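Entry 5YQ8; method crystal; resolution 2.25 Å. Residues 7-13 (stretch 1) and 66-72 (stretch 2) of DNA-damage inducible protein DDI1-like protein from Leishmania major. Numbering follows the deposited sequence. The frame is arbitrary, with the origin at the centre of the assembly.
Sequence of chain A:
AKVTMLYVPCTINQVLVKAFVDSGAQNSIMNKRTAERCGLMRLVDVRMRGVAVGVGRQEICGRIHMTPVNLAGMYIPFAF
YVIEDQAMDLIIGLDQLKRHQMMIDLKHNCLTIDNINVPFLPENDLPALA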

# COMPACT_ATOMS: atom_id res chain seq x y z
N TYR A 7 -10.45 0.90 0.95
CA TYR A 7 -10.97 2.27 0.90
C TYR A 7 -11.68 2.64 2.19
O TYR A 7 -12.30 1.82 2.80
CB TYR A 7 -11.93 2.43 -0.26
CG TYR A 7 -11.28 2.36 -1.61
CD1 TYR A 7 -10.94 1.13 -2.22
CD2 TYR A 7 -11.10 3.52 -2.35
CE1 TYR A 7 -10.34 1.10 -3.45
CE2 TYR A 7 -10.53 3.48 -3.62
CZ TYR A 7 -10.13 2.30 -4.14
OH TYR A 7 -9.61 2.36 -5.36
N VAL A 8 -11.53 3.87 2.62
CA VAL A 8 -12.32 4.45 3.65
C VAL A 8 -13.11 5.64 3.15
O VAL A 8 -12.64 6.40 2.28
CB VAL A 8 -11.47 4.83 4.83
CG1 VAL A 8 -10.95 3.58 5.53
CG2 VAL A 8 -10.34 5.80 4.44
N PRO A 9 -14.33 5.83 3.71
CA PRO A 9 -15.03 7.08 3.41
C PRO A 9 -14.56 8.24 4.31
O PRO A 9 -13.98 8.04 5.35
CB PRO A 9 -16.47 6.73 3.67
CG PRO A 9 -16.35 5.69 4.84
CD PRO A 9 -15.10 4.94 4.60
N CYS A 10 -14.80 9.46 3.85
CA CYS A 10 -14.52 10.68 4.59
C CYS A 10 -15.20 11.85 3.89
O CYS A 10 -15.74 11.71 2.81
CB CYS A 10 -13.00 10.95 4.63
SG CYS A 10 -12.14 11.17 3.03
N THR A 11 -15.10 13.04 4.48
CA THR A 11 -15.69 14.26 3.88
C THR A 11 -14.68 15.41 3.89
O THR A 11 -14.00 15.62 4.87
CB THR A 11 -16.97 14.72 4.66
OG1 THR A 11 -16.65 15.05 6.02
CG2 THR A 11 -18.00 13.66 4.67
N ILE A 12 -14.64 16.20 2.83
CA ILE A 12 -13.89 17.42 2.74
C ILE A 12 -14.86 18.52 2.36
O ILE A 12 -15.45 18.47 1.26
CB ILE A 12 -12.82 17.31 1.67
CG1 ILE A 12 -11.93 16.09 1.96
CG2 ILE A 12 -11.99 18.59 1.61
CD1 ILE A 12 -10.70 15.88 1.08
N ASN A 13 -15.00 19.52 3.24
CA ASN A 13 -15.98 20.59 3.10
C ASN A 13 -17.34 20.00 2.84
O ASN A 13 -17.87 20.21 1.73
CB ASN A 13 -15.67 21.51 1.93
CG ASN A 13 -14.33 22.05 1.99
OD1 ASN A 13 -13.95 22.67 2.98
ND2 ASN A 13 -13.62 21.88 0.93
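Stretch 2, residues 66-72: MTPVNLA

The apolar centre of the contact is a row of side chains from Val8, Cys10 and Ile12 meeting Val69 and Leu71. Its tightest pair of apolar side chains is Ile12 CD1 against Val69 CG2 at 3.6 Å; Ile12 reaches there with chi1 in m and chi2 in t, an extended arm, while Val69 has chi1 in t. Val69 also meets the next residue of the row, since its CG1 lies 3.9 Å from Cys10 SG. Cys10, with chi1 in p and its CA-to-CB bond pointing toward stretch 2, is shared: its CB lies 4.0 Å from Leu71 CD1. Leu71 starts sideways at CB, but chi1 in t and chi2 in p bring its end nearer, so that CD1 also stands 4.1 Å from Val8 CG2 and 3.5 Å from the backbone atom Pro9 O. All five of these residues are buried in the assembly.

The backbone places these side chains. Stretch 2 is an extended strand from Met66 through Leu71, and Ala72 leaves it with phi/psi of 63/36°. It runs against the strand Tyr7 to Ile12 in a broadly antiparallel sense: the N-to-C directions make an angle of 143°, short of the ideal 180°, and the axes approach to 4.8 Å. The register follows from the nearest CA atoms, Cys10 CA to Leu71 CA at 5.1 Å, Thr11 CA to Asn70 CA at 5.2 Å and Ile12 CA to Val69 CA at 4.9 Å.

Thr11 and Asn70 form the single beta bridge, a hydrogen-bonded antiparallel pair whose two bonds are unequal. Asn70 N donates to Thr11 O at 2.9 Å with a nearly linear angle of 176°, whereas the return bond from Thr11 N to Asn70 O is weak, at 3.4 Å and 156°. The side chains of this pair also pack closely, with Thr11 OG1 3.2 Å from Asn70 CB; Asn70 has chi1 in t and Thr11 has chi1 in p.

Toward the start of stretch 2 the contact becomes more polar. Ile12 CG2 lies 3.6 Å from Pro68 O and 3.7 Å from Thr67 OG1, so this methyl group packs against oxygen atoms. Beyond Ile12 the strand ends, and Asn13, at phi/psi 51/60°, is linked to stretch 2 through water: one molecule accepts from Asn13 N at 3.1 Å and donates to Pro68 O at 2.8 Å. Met66 and Tyr7 make no contact across the pair. The two stretches together bury 380 Å².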

# COMPACT_ATOMS: atom_id res chain seq x y z
N MET A 66 -2.56 22.12 3.14
CA MET A 66 -3.43 21.85 4.29
C MET A 66 -4.86 22.06 3.88
O MET A 66 -5.20 23.11 3.40
CB MET A 66 -3.13 22.72 5.51
CG MET A 66 -3.93 22.31 6.74
SD MET A 66 -5.47 23.16 6.77
CE MET A 66 -6.14 22.67 8.30
N THR A 67 -5.64 20.98 3.98
CA THR A 67 -7.07 21.03 3.90
C THR A 67 -7.63 20.14 4.99
O THR A 67 -7.15 19.02 5.20
CB THR A 67 -7.60 20.57 2.52
OG1 THR A 67 -9.05 20.63 2.48
CG2 THR A 67 -7.16 19.19 2.18
N PRO A 68 -8.65 20.60 5.66
CA PRO A 68 -9.32 19.69 6.61
C PRO A 68 -10.12 18.54 5.96
O PRO A 68 -10.86 18.73 5.02
CB PRO A 68 -10.22 20.62 7.43
CG PRO A 68 -9.79 22.01 7.03
CD PRO A 68 -9.29 21.92 5.64
N VAL A 69 -9.88 17.35 6.46
CA VAL A 69 -10.57 16.13 6.05
C VAL A 69 -11.12 15.42 7.27
O VAL A 69 -10.40 15.11 8.22
CB VAL A 69 -9.56 15.23 5.36
CG1 VAL A 69 -10.24 14.02 4.79
CG2 VAL A 69 -8.88 15.95 4.23
N ASN A 70 -12.42 15.14 7.24
CA ASN A 70 -13.13 14.57 8.37
C ASN A 70 -13.06 13.07 8.26
O ASN A 70 -13.88 12.40 7.60
CB ASN A 70 -14.57 15.07 8.44
CG ASN A 70 -15.36 14.41 9.55
OD1 ASN A 70 -15.75 13.23 9.41
ND2 ASN A 70 -15.48 15.09 10.71
N LEU A 71 -12.05 12.52 8.92
CA LEU A 71 -11.77 11.08 8.84
C LEU A 71 -11.89 10.55 10.25
O LEU A 71 -11.33 11.13 11.22
CB LEU A 71 -10.39 10.85 8.21
CG LEU A 71 -10.02 9.38 8.04
CD1 LEU A 71 -11.08 8.59 7.29
CD2 LEU A 71 -8.71 9.22 7.31
N ALA A 72 -12.66 9.47 10.38
CA ALA A 72 -12.95 8.82 11.67
C ALA A 72 -13.69 9.73 12.58
O ALA A 72 -13.44 9.67 13.79
CB ALA A 72 -11.67 8.27 12.35
O HOH W 1 -13.47 18.98 5.90